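Local structure of 1,3-alpha-isomaltosidase (Kribbella flavida DSM 17836, 5X3I) at residues D679-N684 with S736-V741; S586-I591 with E724-Y729; P441-Q446 with D450-K455. The protein hydrolyses the alpha-1,3-glucosidic linkage of the cyclic tetrasaccharide cyclobis-(1-6)-alpha-nigerosyl, yielding isomaltose in the intracellular breakdown of this starch-derived sugar. The protein carries 1 engineered substitution. All coordinates share one frame; numbering follows the deposited sequence.

Contact 3 comes first along the chain and is local, joining the loop 441-446 to the helix 446-454 it leads into. Contacts 1 and 2 lie far from it, their centres about 43 and 39 Å from its own, but only about 10 Å from each other. Their segments alternate along the chain, in the order 586-591, 679-684, 724-729 and 736-741, and they share one antiparallel sheet, in which strands 681-683 and 728-731 are neighbours. Ile683 of contact 1 touches Phe588 of contact 2. Contacts 1 and 2 thus connect a barrel loop, the C-terminal sheet and the last helix, 735-742, whereas contact 3 lies within the TIM-barrel region.

Contact 1: D679-N684 with S736-V741; sequences DELLIN and SELQPV
Glu680 and Leu681 meet Leu738 where the last helix of the chain, 735-742, packs against the antiparallel sheet of the family 31 C-terminal domain. Glu680, just ahead of strand 681-683, offers only the base of its side chain: its CB lies 4.1 Å from Leu738 CD2. Beyond CB the side chain bends at chi2 (-60°), and the carboxylate forms a salt bridge through OE1 with Arg731 of the adjoining strand 728-731. This places the charge beside a basic partner while the aliphatic root faces the helix. Leu681 follows as the first residue of the strand. Its chi1 of -65° sets CG anti to the carbonyl carbon, on the helix side; the CD2 branch makes the touch, and the two leucine side chains cross obliquely. Leu681 and Leu738 both also touch Cys730 of strand 728-731 and Tyr639 of helix 622-650, so the leucine pair lies in a small apolar core bounded by sheet and helix. Across the two segments the attachment is made by van der Waals contact without a hydrogen bond, through one helix side chain reaching two consecutive residues. Within that grip, Leu738 uses its branch point for the second residue, CG standing 4.1 Å from Leu681 CD2.

Contact 2: S586-I591 with E724-Y729; sequences SAFMPI and EVVPVY
The phenyl ring of Phe588 packs against two valines, Val726 and Val728, which both direct their side chains toward it from the same extended segment. Val728 supplies the CH-pi contact: its CG2 methyl sits 3.9 Å from the centroid of the Phe588 ring and only 9° off the ring normal, over the centre of one face. From there the methyl is almost equally far from several ring carbons, with Phe588 CZ at 4.0 Å from Val728 CG2. Val726 approaches obliquely, its CG1 lying 3.9 Å from Phe588 CE1 and 4.0 Å from Phe588 CD1. That methyl is held between the backbone N and the carbonyl carbon (chi1 50°), which turns it to the ring, while CG2 of the same residue packs on the carbonyl oxygen of Asn684.

All three side chains are buried, and they join two parts of the family 31 architecture: the loop between helix 576-586 and strand 591-593 of the TIM barrel, and the segment entering strand 728-731 of the C-terminal antiparallel sheet. Phe588 is presented by a type I beta turn from Ser586 to Met589, closed by a bond of 2.9 Å from Met589 N to Ser586 O. The turn is tied down further by Arg633, whose NH1 bonds to the carbonyl oxygens of Ala587 and Met589, and by Tyr675, whose hydroxyl bonds to Phe588 O. Leu632 and Leu636 of helix 622-650 also touch the phenylalanine, and on the valine side Val726 O accepts a hydrogen bond from Trp707 NE1.

Contact 3: P441-Q446 with D450-K455; sequences PDLSVQ and DWWTEK
At the N-terminus of helix 446-454 in the TIM-barrel region, with Val445 at the N-cap position, Pro441 and Leu443 of the lead-in loop pack on Trp452, and Gln446 and Asp450 pair across the first turn. An Asx turn, Ser444 N to Asp442 OD1, shapes the loop. Pro441 lies over one face of the indole: its CG sits 3.6 Å from the centroid of the Trp452 six-membered ring, 13° off the normal, a CH-pi contact. The neighbouring CB is 3.6 Å from Trp452 CE3. Leu443 touches the root of the Trp452 side chain, its CD2 4.0 Å from Trp452 CB. CG anti to the backbone N (chi1 -174°) carries the indole out to where its face meets the proline ring; it also touches Met413 of helix 404-415. Were this indole replaced by an alanine, the Pro441 ring would probably lose the face it rests on, and a gap would be likely to open beside Met413. At the more exposed end, the helical bond from Asp450 N to Gln446 O measures 2.8 Å and is nearly straight, at 168°. Gln446 NE2 also donates to Asp450 OD1 at 2.7 Å, with the acceptor in the amide plane but the donor above the carboxylate plane.

Contact 1: D679-N684 with S736-V741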
ATOM      1  N   ASP A 679     -20.325   0.710  15.724  1.00 20.21           N
ATOM      2  CA  ASP A 679     -21.717   1.146  15.721  1.00 19.00           C
ATOM      3  C   ASP A 679     -21.951   2.440  16.498  1.00 23.22           C
ATOM      4  O   ASP A 679     -22.735   3.281  16.075  1.00 26.66           O
ATOM      5  CB  ASP A 679     -22.621   0.059  16.311  1.00 20.54           C
ATOM      6  CG  ASP A 679     -22.682  -1.178  15.460  1.00 18.73           C
ATOM      7  OD1 ASP A 679     -22.348  -1.089  14.273  1.00 25.69           O
ATOM      8  OD2 ASP A 679     -23.077  -2.240  15.969  1.00 26.44           O
ATOM      9  N   GLU A 680     -21.314   2.572  17.658  1.00 24.42           N
ATOM     10  CA  GLU A 680     -21.732   3.583  18.634  1.00 20.00           C
ATOM     11  C   GLU A 680     -21.099   4.972  18.647  1.00 18.56           C
ATOM     12  O   GLU A 680     -21.652   5.877  19.259  1.00 19.33           O
ATOM     13  CB  GLU A 680     -21.552   2.991  20.039  1.00 19.25           C
ATOM     14  CG  GLU A 680     -21.917   1.520  20.152  1.00 21.04           C
ATOM     15  CD  GLU A 680     -23.361   1.214  19.789  1.00 25.01           C
ATOM     16  OE1 GLU A 680     -24.166   2.147  19.628  1.00 26.35           O
ATOM     17  OE2 GLU A 680     -23.696   0.024  19.674  1.00 25.12           O
ATOM     18  N   LEU A 681     -19.976   5.171  17.974  1.00 19.12           N
ATOM     19  CA  LEU A 681     -19.262   6.437  18.125  1.00 16.30           C
ATOM     20  C   LEU A 681     -19.031   7.135  16.795  1.00 18.77           C
ATOM     21  O   LEU A 681     -18.553   6.523  15.855  1.00 21.87           O
ATOM     22  CB  LEU A 681     -17.908   6.223  18.807  1.00 14.34           C
ATOM     23  CG  LEU A 681     -17.854   5.731  20.255  1.00 17.67           C
ATOM     24  CD1 LEU A 681     -16.412   5.414  20.641  1.00 15.22           C
ATOM     25  CD2 LEU A 681     -18.447   6.755  21.197  1.00 15.29           C
ATOM     26  N   LEU A 682     -19.329   8.427  16.748  1.00 19.49           N
ATOM     27  CA  LEU A 682     -19.075   9.238  15.569  1.00 18.21           C
ATOM     28  C   LEU A 682     -17.890  10.157  15.823  1.00 18.64           C
ATOM     29  O   LEU A 682     -17.859  10.910  16.798  1.00 21.50           O
ATOM     30  CB  LEU A 682     -20.325  10.039  15.184  1.00 19.90           C
ATOM     31  CG  LEU A 682     -20.315  10.755  13.831  1.00 19.57           C
ATOM     32  CD1 LEU A 682     -21.718  10.877  13.297  1.00 23.43           C
ATOM     33  CD2 LEU A 682     -19.700  12.124  13.957  1.00 20.08           C
ATOM     34  N   ILE A 683     -16.913  10.080  14.937  1.00 19.39           N
ATOM     35  CA  ILE A 683     -15.674  10.825  15.081  1.00 18.05           C
ATOM     36  C   ILE A 683     -15.584  11.930  14.034  1.00 18.24           C
ATOM     37  O   ILE A 683     -15.983  11.730  12.894  1.00 20.94           O
ATOM     38  CB  ILE A 683     -14.452   9.900  14.937  1.00 15.31           C
ATOM     39  CG1 ILE A 683     -14.691   8.561  15.643  1.00 14.80           C
ATOM     40  CG2 ILE A 683     -13.198  10.594  15.418  1.00 17.72           C
ATOM     41  CD1 ILE A 683     -14.981   8.679  17.128  1.00 18.19           C
ATOM     42  N   ASN A 684     -15.056  13.083  14.422  1.00 19.23           N
ATOM     43  CA  ASN A 684     -14.836  14.178  13.487  1.00 19.57           C
ATOM     44  C   ASN A 684     -13.489  14.855  13.691  1.00 20.02           C
ATOM     45  O   ASN A 684     -13.405  15.887  14.351  1.00 22.43           O
ATOM     46  CB  ASN A 684     -15.958  15.213  13.605  1.00 22.21           C
ATOM     47  CG  ASN A 684     -15.902  16.261  12.507  1.00 22.93           C
ATOM     48  OD1 ASN A 684     -15.192  16.102  11.521  1.00 25.22           O
ATOM     49  ND2 ASN A 684     -16.655  17.340  12.680  1.00 22.76           N
ATOM     50  N   SER A 736     -24.539   4.498  28.202  1.00 25.91           N
ATOM     51  CA  SER A 736     -24.358   3.843  29.485  1.00 28.35           C
ATOM     52  C   SER A 736     -23.113   2.954  29.448  1.00 26.95           C
ATOM     53  O   SER A 736     -22.376   2.881  30.419  1.00 28.37           O
ATOM     54  CB  SER A 736     -25.596   3.023  29.851  1.00 24.60           C
ATOM     55  OG  SER A 736     -25.375   2.283  31.037  1.00 36.96           O
ATOM     56  N   GLU A 737     -22.867   2.307  28.315  1.00 25.42           N
ATOM     57  CA  GLU A 737     -21.706   1.435  28.178  1.00 24.12           C
ATOM     58  C   GLU A 737     -20.406   2.211  27.955  1.00 21.58           C
ATOM     59  O   GLU A 737     -19.352   1.768  28.386  1.00 24.88           O
ATOM     60  CB  GLU A 737     -21.911   0.437  27.031  1.00 24.28           C
ATOM     61  CG  GLU A 737     -23.231  -0.310  27.073  1.00 22.71           C
ATOM     62  CD  GLU A 737     -23.322  -1.435  26.051  1.00 26.46           C
ATOM     63  OE1 GLU A 737     -22.463  -1.518  25.151  1.00 27.34           O
ATOM     64  OE2 GLU A 737     -24.260  -2.249  26.151  1.00 27.27           O
ATOM     65  N   LEU A 738     -20.466   3.337  27.251  1.00 20.66           N
ATOM     66  CA  LEU A 738     -19.242   4.070  26.912  1.00 21.36           C
ATOM     67  C   LEU A 738     -18.795   5.105  27.933  1.00 22.10           C
ATOM     68  O   LEU A 738     -17.645   5.535  27.921  1.00 23.94           O
ATOM     69  CB  LEU A 738     -19.405   4.782  25.562  1.00 20.66           C
ATOM     70  CG  LEU A 738     -19.110   4.053  24.245  1.00 23.28           C
ATOM     71  CD1 LEU A 738     -17.735   3.392  24.280  1.00 17.47           C
ATOM     72  CD2 LEU A 738     -20.189   3.051  23.893  1.00 23.12           C
ATOM     73  N   GLN A 739     -19.688   5.484  28.833  1.00 24.36           N
ATOM     74  CA  GLN A 739     -19.399   6.562  29.770  1.00 22.82           C
ATOM     75  C   GLN A 739     -18.122   6.360  30.607  1.00 22.30           C
ATOM     76  O   GLN A 739     -17.362   7.307  30.776  1.00 22.34           O
ATOM     77  CB  GLN A 739     -20.596   6.785  30.700  1.00 24.70           C
ATOM     78  CG  GLN A 739     -20.499   8.060  31.516  1.00 27.00           C
ATOM     79  CD  GLN A 739     -21.749   8.332  32.335  1.00 33.08           C
ATOM     80  OE1 GLN A 739     -22.586   7.454  32.526  1.00 35.83           O
ATOM     81  NE2 GLN A 739     -21.878   9.556  32.820  1.00 36.95           N
ATOM     82  N   PRO A 740     -17.876   5.134  31.123  1.00 21.79           N
ATOM     83  CA  PRO A 740     -16.650   4.968  31.912  1.00 19.24           C
ATOM     84  C   PRO A 740     -15.390   5.278  31.121  1.00 22.16           C
ATOM     85  O   PRO A 740     -14.451   5.834  31.679  1.00 26.51           O
ATOM     86  CB  PRO A 740     -16.681   3.494  32.308  1.00 19.60           C
ATOM     87  CG  PRO A 740     -18.110   3.135  32.291  1.00 22.27           C
ATOM     88  CD  PRO A 740     -18.695   3.912  31.150  1.00 21.25           C
ATOM     89  N   VAL A 741     -15.383   4.930  29.838  1.00 23.93           N
ATOM     90  CA  VAL A 741     -14.235   5.189  28.979  1.00 18.95           C
ATOM     91  C   VAL A 741     -13.851   6.656  29.024  1.00 23.70           C
ATOM     92  O   VAL A 741     -12.677   7.008  29.032  1.00 26.83           O
ATOM     93  CB  VAL A 741     -14.525   4.782  27.524  1.00 21.18           C
ATOM     94  CG1 VAL A 741     -13.405   5.235  26.597  1.00 22.51           C
ATOM     95  CG2 VAL A 741     -14.733   3.291  27.434  1.00 22.27           C
TER

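Contact 2: S586-I591 with E724-Y729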
ATOM      1  N   SER A 586      -6.331   9.750  15.905  1.00 16.71           N
ATOM      2  CA  SER A 586      -5.814   8.393  15.724  1.00 15.28           C
ATOM      3  C   SER A 586      -6.206   7.456  16.867  1.00 17.30           C
ATOM      4  O   SER A 586      -6.388   6.261  16.656  1.00 17.03           O
ATOM      5  CB  SER A 586      -4.299   8.420  15.572  1.00 15.08           C
ATOM      6  OG  SER A 586      -3.939   9.110  14.398  1.00 17.55           O
ATOM      7  N   ALA A 587      -6.367   8.015  18.062  1.00 16.33           N
ATOM      8  CA  ALA A 587      -6.868   7.263  19.217  1.00 14.97           C
ATOM      9  C   ALA A 587      -8.262   6.676  18.954  1.00 17.57           C
ATOM     10  O   ALA A 587      -8.724   5.763  19.631  1.00 16.41           O
ATOM     11  CB  ALA A 587      -6.886   8.161  20.449  1.00 16.20           C
ATOM     12  N   PHE A 588      -8.948   7.288  18.009  1.00 17.30           N
ATOM     13  CA  PHE A 588     -10.243   6.857  17.481  1.00 16.93           C
ATOM     14  C   PHE A 588     -10.215   6.088  16.130  1.00 18.93           C
ATOM     15  O   PHE A 588     -11.189   6.103  15.376  1.00 18.36           O
ATOM     16  CB  PHE A 588     -11.182   8.049  17.512  1.00 17.05           C
ATOM     17  CG  PHE A 588     -11.463   8.510  18.927  1.00 15.26           C
ATOM     18  CD1 PHE A 588     -10.780   9.577  19.475  1.00 14.71           C
ATOM     19  CD2 PHE A 588     -12.349   7.814  19.732  1.00 15.95           C
ATOM     20  CE1 PHE A 588     -11.020   9.982  20.766  1.00 15.15           C
ATOM     21  CE2 PHE A 588     -12.590   8.218  21.033  1.00 16.23           C
ATOM     22  CZ  PHE A 588     -11.921   9.293  21.553  1.00 16.60           C
ATOM     23  N   MET A 589      -9.043   5.597  15.740  1.00 19.91           N
ATOM     24  CA  MET A 589      -8.889   4.830  14.502  1.00 15.43           C
ATOM     25  C   MET A 589      -8.521   3.366  14.814  1.00 18.48           C
ATOM     26  O   MET A 589      -8.148   3.066  15.939  1.00 18.92           O
ATOM     27  CB  MET A 589      -7.830   5.474  13.626  1.00 16.68           C
ATOM     28  CG  MET A 589      -8.229   6.843  13.083  1.00 12.29           C
ATOM     29  SD  MET A 589      -6.919   7.545  12.095  1.00 16.24           S
ATOM     30  CE  MET A 589      -7.356   9.271  12.172  1.00 16.73           C
ATOM     31  N   PRO A 590      -8.723   2.438  13.850  1.00 13.08           N
ATOM     32  CA  PRO A 590      -8.448   1.029  14.151  1.00 13.58           C
ATOM     33  C   PRO A 590      -7.037   0.765  14.705  1.00 15.01           C
ATOM     34  O   PRO A 590      -6.885  -0.049  15.598  1.00 11.30           O
ATOM     35  CB  PRO A 590      -8.634   0.344  12.795  1.00 12.39           C
ATOM     36  CG  PRO A 590      -9.621   1.203  12.081  1.00 13.32           C
ATOM     37  CD  PRO A 590      -9.258   2.606  12.486  1.00 15.16           C
ATOM     38  N   ILE A 591      -6.036   1.451  14.173  1.00 13.85           N
ATOM     39  CA  ILE A 591      -4.659   1.257  14.591  1.00 13.13           C
ATOM     40  C   ILE A 591      -3.985   2.596  14.851  1.00 11.82           C
ATOM     41  O   ILE A 591      -3.853   3.438  13.944  1.00 16.33           O
ATOM     42  CB  ILE A 591      -3.837   0.480  13.538  1.00 14.69           C
ATOM     43  CG1 ILE A 591      -4.494  -0.863  13.199  1.00 12.26           C
ATOM     44  CG2 ILE A 591      -2.398   0.297  14.016  1.00 13.62           C
ATOM     45  CD1 ILE A 591      -4.376  -1.909  14.292  1.00 12.80           C
ATOM     46  N   GLU A 724      -7.110  19.285  23.683  1.00 26.28           N
ATOM     47  CA  GLU A 724      -7.412  18.053  24.399  1.00 26.68           C
ATOM     48  C   GLU A 724      -8.708  17.418  23.904  1.00 26.52           C
ATOM     49  O   GLU A 724      -9.123  16.382  24.402  1.00 25.59           O
ATOM     50  CB  GLU A 724      -7.495  18.299  25.908  1.00 29.31           C
ATOM     51  CG  GLU A 724      -8.677  19.124  26.358  1.00 30.75           C
ATOM     52  CD  GLU A 724      -8.320  20.576  26.600  1.00 39.13           C
ATOM     53  OE1 GLU A 724      -9.096  21.257  27.301  1.00 46.24           O
ATOM     54  OE2 GLU A 724      -7.270  21.039  26.092  1.00 37.43           O
ATOM     55  N   VAL A 725      -9.338  18.039  22.916  1.00 23.46           N
ATOM     56  CA  VAL A 725     -10.621  17.557  22.421  1.00 22.51           C
ATOM     57  C   VAL A 725     -10.605  17.290  20.918  1.00 20.79           C
ATOM     58  O   VAL A 725     -10.075  18.078  20.144  1.00 24.29           O
ATOM     59  CB  VAL A 725     -11.746  18.577  22.751  1.00 28.06           C
ATOM     60  CG1 VAL A 725     -12.965  18.392  21.848  1.00 26.57           C
ATOM     61  CG2 VAL A 725     -12.142  18.478  24.215  1.00 27.51           C
ATOM     62  N   VAL A 726     -11.161  16.153  20.521  1.00 22.00           N
ATOM     63  CA  VAL A 726     -11.595  15.954  19.146  1.00 20.56           C
ATOM     64  C   VAL A 726     -13.060  15.611  19.279  1.00 20.25           C
ATOM     65  O   VAL A 726     -13.428  14.852  20.170  1.00 23.50           O
ATOM     66  CB  VAL A 726     -10.817  14.819  18.412  1.00 20.60           C
ATOM     67  CG1 VAL A 726     -10.787  13.524  19.237  1.00 18.67           C
ATOM     68  CG2 VAL A 726     -11.417  14.540  17.046  1.00 18.70           C
ATOM     69  N   PRO A 727     -13.908  16.170  18.398  1.00 20.72           N
ATOM     70  CA  PRO A 727     -15.337  15.917  18.581  1.00 18.98           C
ATOM     71  C   PRO A 727     -15.686  14.457  18.395  1.00 19.85           C
ATOM     72  O   PRO A 727     -15.335  13.857  17.386  1.00 22.98           O
ATOM     73  CB  PRO A 727     -15.990  16.797  17.506  1.00 20.70           C
ATOM     74  CG  PRO A 727     -15.018  17.904  17.303  1.00 20.98           C
ATOM     75  CD  PRO A 727     -13.660  17.265  17.443  1.00 21.28           C
ATOM     76  N   VAL A 728     -16.391  13.908  19.374  1.00 19.85           N
ATOM     77  CA  VAL A 728     -16.805  12.520  19.389  1.00 16.93           C
ATOM     78  C   VAL A 728     -18.190  12.460  20.005  1.00 19.39           C
ATOM     79  O   VAL A 728     -18.447  13.094  21.019  1.00 23.61           O
ATOM     80  CB  VAL A 728     -15.842  11.624  20.205  1.00 18.24           C
ATOM     81  CG1 VAL A 728     -16.411  10.218  20.361  1.00 16.62           C
ATOM     82  CG2 VAL A 728     -14.475  11.580  19.578  1.00 17.06           C
ATOM     83  N   TYR A 729     -19.075  11.690  19.400  1.00 21.22           N
ATOM     84  CA  TYR A 729     -20.440  11.604  19.870  1.00 18.82           C
ATOM     85  C   TYR A 729     -20.852  10.153  19.960  1.00 18.40           C
ATOM     86  O   TYR A 729     -20.486   9.347  19.121  1.00 23.37           O
ATOM     87  CB  TYR A 729     -21.380  12.393  18.945  1.00 20.43           C
ATOM     88  CG  TYR A 729     -21.037  13.862  18.895  1.00 18.54           C
ATOM     89  CD1 TYR A 729     -21.610  14.756  19.785  1.00 20.19           C
ATOM     90  CD2 TYR A 729     -20.118  14.348  17.983  1.00 20.05           C
ATOM     91  CE1 TYR A 729     -21.284  16.090  19.765  1.00 20.04           C
ATOM     92  CE2 TYR A 729     -19.792  15.686  17.948  1.00 20.15           C
ATOM     93  CZ  TYR A 729     -20.379  16.551  18.843  1.00 22.72           C
ATOM     94  OH  TYR A 729     -20.055  17.879  18.823  1.00 25.62           O
TER

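Contact 3: P441-Q446 with D450-K455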
ATOM      1  N   PRO A 441      11.631 -13.425  -3.801  1.00 12.36           N
ATOM      2  CA  PRO A 441      11.237 -14.826  -3.622  1.00 14.18           C
ATOM      3  C   PRO A 441       9.876 -15.056  -4.261  1.00 13.87           C
ATOM      4  O   PRO A 441       9.021 -14.183  -4.190  1.00 11.79           O
ATOM      5  CB  PRO A 441      11.178 -14.993  -2.098  1.00 11.90           C
ATOM      6  CG  PRO A 441      10.856 -13.639  -1.591  1.00 11.30           C
ATOM      7  CD  PRO A 441      11.529 -12.657  -2.552  1.00 12.33           C
ATOM      8  N   ASP A 442       9.644 -16.214  -4.848  1.00 14.83           N
ATOM      9  CA  ASP A 442       8.379 -16.357  -5.520  1.00 16.04           C
ATOM     10  C   ASP A 442       7.406 -16.937  -4.515  1.00 13.08           C
ATOM     11  O   ASP A 442       7.285 -18.143  -4.367  1.00 14.82           O
ATOM     12  CB  ASP A 442       8.568 -17.284  -6.730  1.00 15.32           C
ATOM     13  CG  ASP A 442       7.331 -17.430  -7.588  1.00 14.79           C
ATOM     14  OD1 ASP A 442       6.227 -17.044  -7.179  1.00 14.73           O
ATOM     15  OD2 ASP A 442       7.484 -17.974  -8.693  1.00 18.39           O
ATOM     16  N   LEU A 443       6.564 -16.062  -3.992  1.00 14.76           N
ATOM     17  CA  LEU A 443       5.730 -16.394  -2.846  1.00 15.00           C
ATOM     18  C   LEU A 443       4.378 -16.846  -3.363  1.00 13.95           C
ATOM     19  O   LEU A 443       3.464 -17.099  -2.592  1.00 14.44           O
ATOM     20  CB  LEU A 443       5.610 -15.205  -1.881  1.00 12.31           C
ATOM     21  CG  LEU A 443       6.929 -14.805  -1.196  1.00 12.19           C
ATOM     22  CD1 LEU A 443       6.779 -13.525  -0.413  1.00 12.57           C
ATOM     23  CD2 LEU A 443       7.475 -15.931  -0.300  1.00 10.52           C
ATOM     24  N   SER A 444       4.267 -16.934  -4.687  1.00 13.07           N
ATOM     25  CA  SER A 444       3.039 -17.415  -5.306  1.00 15.24           C
ATOM     26  C   SER A 444       2.792 -18.901  -5.063  1.00 16.01           C
ATOM     27  O   SER A 444       1.687 -19.373  -5.274  1.00 19.74           O
ATOM     28  CB  SER A 444       3.048 -17.150  -6.816  1.00 14.96           C
ATOM     29  OG  SER A 444       3.771 -18.143  -7.518  1.00 16.23           O
ATOM     30  N   VAL A 445       3.816 -19.644  -4.651  1.00 15.84           N
ATOM     31  CA  VAL A 445       3.625 -21.072  -4.401  1.00 13.40           C
ATOM     32  C   VAL A 445       4.126 -21.513  -3.022  1.00 16.67           C
ATOM     33  O   VAL A 445       5.059 -20.938  -2.461  1.00 14.60           O
ATOM     34  CB  VAL A 445       4.307 -21.943  -5.475  1.00 14.12           C
ATOM     35  CG1 VAL A 445       3.668 -21.703  -6.845  1.00 16.00           C
ATOM     36  CG2 VAL A 445       5.786 -21.674  -5.515  1.00 16.05           C
ATOM     37  N   GLN A 446       3.501 -22.562  -2.504  1.00 14.23           N
ATOM     38  CA  GLN A 446       3.697 -22.977  -1.129  1.00 16.30           C
ATOM     39  C   GLN A 446       5.149 -23.344  -0.793  1.00 19.22           C
ATOM     40  O   GLN A 446       5.637 -22.956   0.267  1.00 17.92           O
ATOM     41  CB  GLN A 446       2.777 -24.155  -0.802  1.00 17.24           C
ATOM     42  CG  GLN A 446       2.736 -24.491   0.680  1.00 14.12           C
ATOM     43  CD  GLN A 446       2.238 -23.341   1.530  1.00 16.27           C
ATOM     44  OE1 GLN A 446       1.128 -22.856   1.352  1.00 18.93           O
ATOM     45  NE2 GLN A 446       3.064 -22.903   2.467  1.00 18.56           N
ATOM     46  N   ASP A 450       7.237 -21.556   2.127  1.00 13.63           N
ATOM     47  CA  ASP A 450       7.887 -22.375   3.160  1.00 16.65           C
ATOM     48  C   ASP A 450       9.376 -22.061   3.299  1.00 15.50           C
ATOM     49  O   ASP A 450       9.848 -21.777   4.392  1.00 14.43           O
ATOM     50  CB  ASP A 450       7.742 -23.873   2.868  1.00 13.53           C
ATOM     51  CG  ASP A 450       6.327 -24.381   3.047  1.00 19.34           C
ATOM     52  OD1 ASP A 450       5.446 -23.633   3.493  1.00 18.61           O
ATOM     53  OD2 ASP A 450       6.105 -25.557   2.739  1.00 21.03           O
ATOM     54  N   TRP A 451      10.097 -22.146   2.184  1.00 14.10           N
ATOM     55  CA  TRP A 451      11.544 -21.939   2.169  1.00 13.89           C
ATOM     56  C   TRP A 451      11.943 -20.557   2.672  1.00 13.15           C
ATOM     57  O   TRP A 451      12.833 -20.426   3.501  1.00 12.27           O
ATOM     58  CB  TRP A 451      12.096 -22.153   0.756  1.00 14.00           C
ATOM     59  CG  TRP A 451      13.592 -22.140   0.685  1.00 13.79           C
ATOM     60  CD1 TRP A 451      14.432 -23.177   0.966  1.00 14.55           C
ATOM     61  CD2 TRP A 451      14.423 -21.045   0.302  1.00 11.93           C
ATOM     62  NE1 TRP A 451      15.732 -22.795   0.784  1.00 13.36           N
ATOM     63  CE2 TRP A 451      15.757 -21.489   0.379  1.00 14.67           C
ATOM     64  CE3 TRP A 451      14.173 -19.732  -0.095  1.00 12.45           C
ATOM     65  CZ2 TRP A 451      16.830 -20.671   0.068  1.00 15.18           C
ATOM     66  CZ3 TRP A 451      15.246 -18.918  -0.405  1.00 14.26           C
ATOM     67  CH2 TRP A 451      16.556 -19.390  -0.325  1.00 14.84           C
ATOM     68  N   TRP A 452      11.274 -19.529   2.167  1.00 11.72           N
ATOM     69  CA  TRP A 452      11.562 -18.150   2.554  1.00 13.76           C
ATOM     70  C   TRP A 452      11.296 -17.890   4.046  1.00 11.68           C
ATOM     71  O   TRP A 452      12.146 -17.358   4.749  1.00  9.94           O
ATOM     72  CB  TRP A 452      10.729 -17.176   1.716  1.00 12.06           C
ATOM     73  CG  TRP A 452      11.053 -15.727   1.938  1.00 10.11           C
ATOM     74  CD1 TRP A 452      10.297 -14.813   2.592  1.00  9.64           C
ATOM     75  CD2 TRP A 452      12.211 -15.030   1.473  1.00  8.96           C
ATOM     76  NE1 TRP A 452      10.912 -13.584   2.570  1.00 12.84           N
ATOM     77  CE2 TRP A 452      12.093 -13.697   1.893  1.00 10.90           C
ATOM     78  CE3 TRP A 452      13.335 -15.407   0.743  1.00 13.85           C
ATOM     79  CZ2 TRP A 452      13.061 -12.731   1.603  1.00 14.56           C
ATOM     80  CZ3 TRP A 452      14.306 -14.449   0.469  1.00 14.84           C
ATOM     81  CH2 TRP A 452      14.157 -13.129   0.895  1.00 13.06           C
ATOM     82  N   THR A 453      10.105 -18.261   4.497  1.00 12.96           N
ATOM     83  CA  THR A 453       9.704 -18.009   5.872  1.00 12.32           C
ATOM     84  C   THR A 453      10.481 -18.894   6.853  1.00 13.50           C
ATOM     85  O   THR A 453      10.655 -18.516   8.011  1.00 13.40           O
ATOM     86  CB  THR A 453       8.180 -18.215   6.080  1.00 12.61           C
ATOM     87  OG1 THR A 453       7.802 -19.538   5.695  1.00 14.15           O
ATOM     88  CG2 THR A 453       7.376 -17.197   5.250  1.00 14.33           C
ATOM     89  N   GLU A 454      10.963 -20.048   6.393  1.00 12.99           N
ATOM     90  CA  GLU A 454      11.701 -20.957   7.273  1.00 13.43           C
ATOM     91  C   GLU A 454      12.923 -20.263   7.870  1.00 12.37           C
ATOM     92  O   GLU A 454      13.321 -20.555   8.974  1.00 13.09           O
ATOM     93  CB  GLU A 454      12.135 -22.228   6.535  1.00 13.72           C
ATOM     94  CG  GLU A 454      12.739 -23.298   7.436  1.00 15.36           C
ATOM     95  CD  GLU A 454      11.741 -23.916   8.413  1.00 16.67           C
ATOM     96  OE1 GLU A 454      10.520 -23.691   8.288  1.00 19.30           O
ATOM     97  OE2 GLU A 454      12.192 -24.647   9.309  1.00 23.10           O
ATOM     98  N   LYS A 455      13.498 -19.325   7.129  1.00 13.91           N
ATOM     99  CA  LYS A 455      14.657 -18.582   7.611  1.00 14.98           C
ATOM    100  C   LYS A 455      14.302 -17.692   8.803  1.00 13.30           C
ATOM    101  O   LYS A 455      15.162 -17.382   9.630  1.00 12.24           O
ATOM    102  CB  LYS A 455      15.250 -17.742   6.471  1.00 14.14           C
ATOM    103  CG  LYS A 455      15.611 -18.582   5.238  1.00 14.01           C
ATOM    104  CD  LYS A 455      16.408 -17.803   4.212  1.00 15.32           C
ATOM    105  CE  LYS A 455      16.707 -18.673   2.980  1.00 16.40           C
ATOM    106  NZ  LYS A 455      17.390 -19.939   3.340  1.00 15.76           N
TER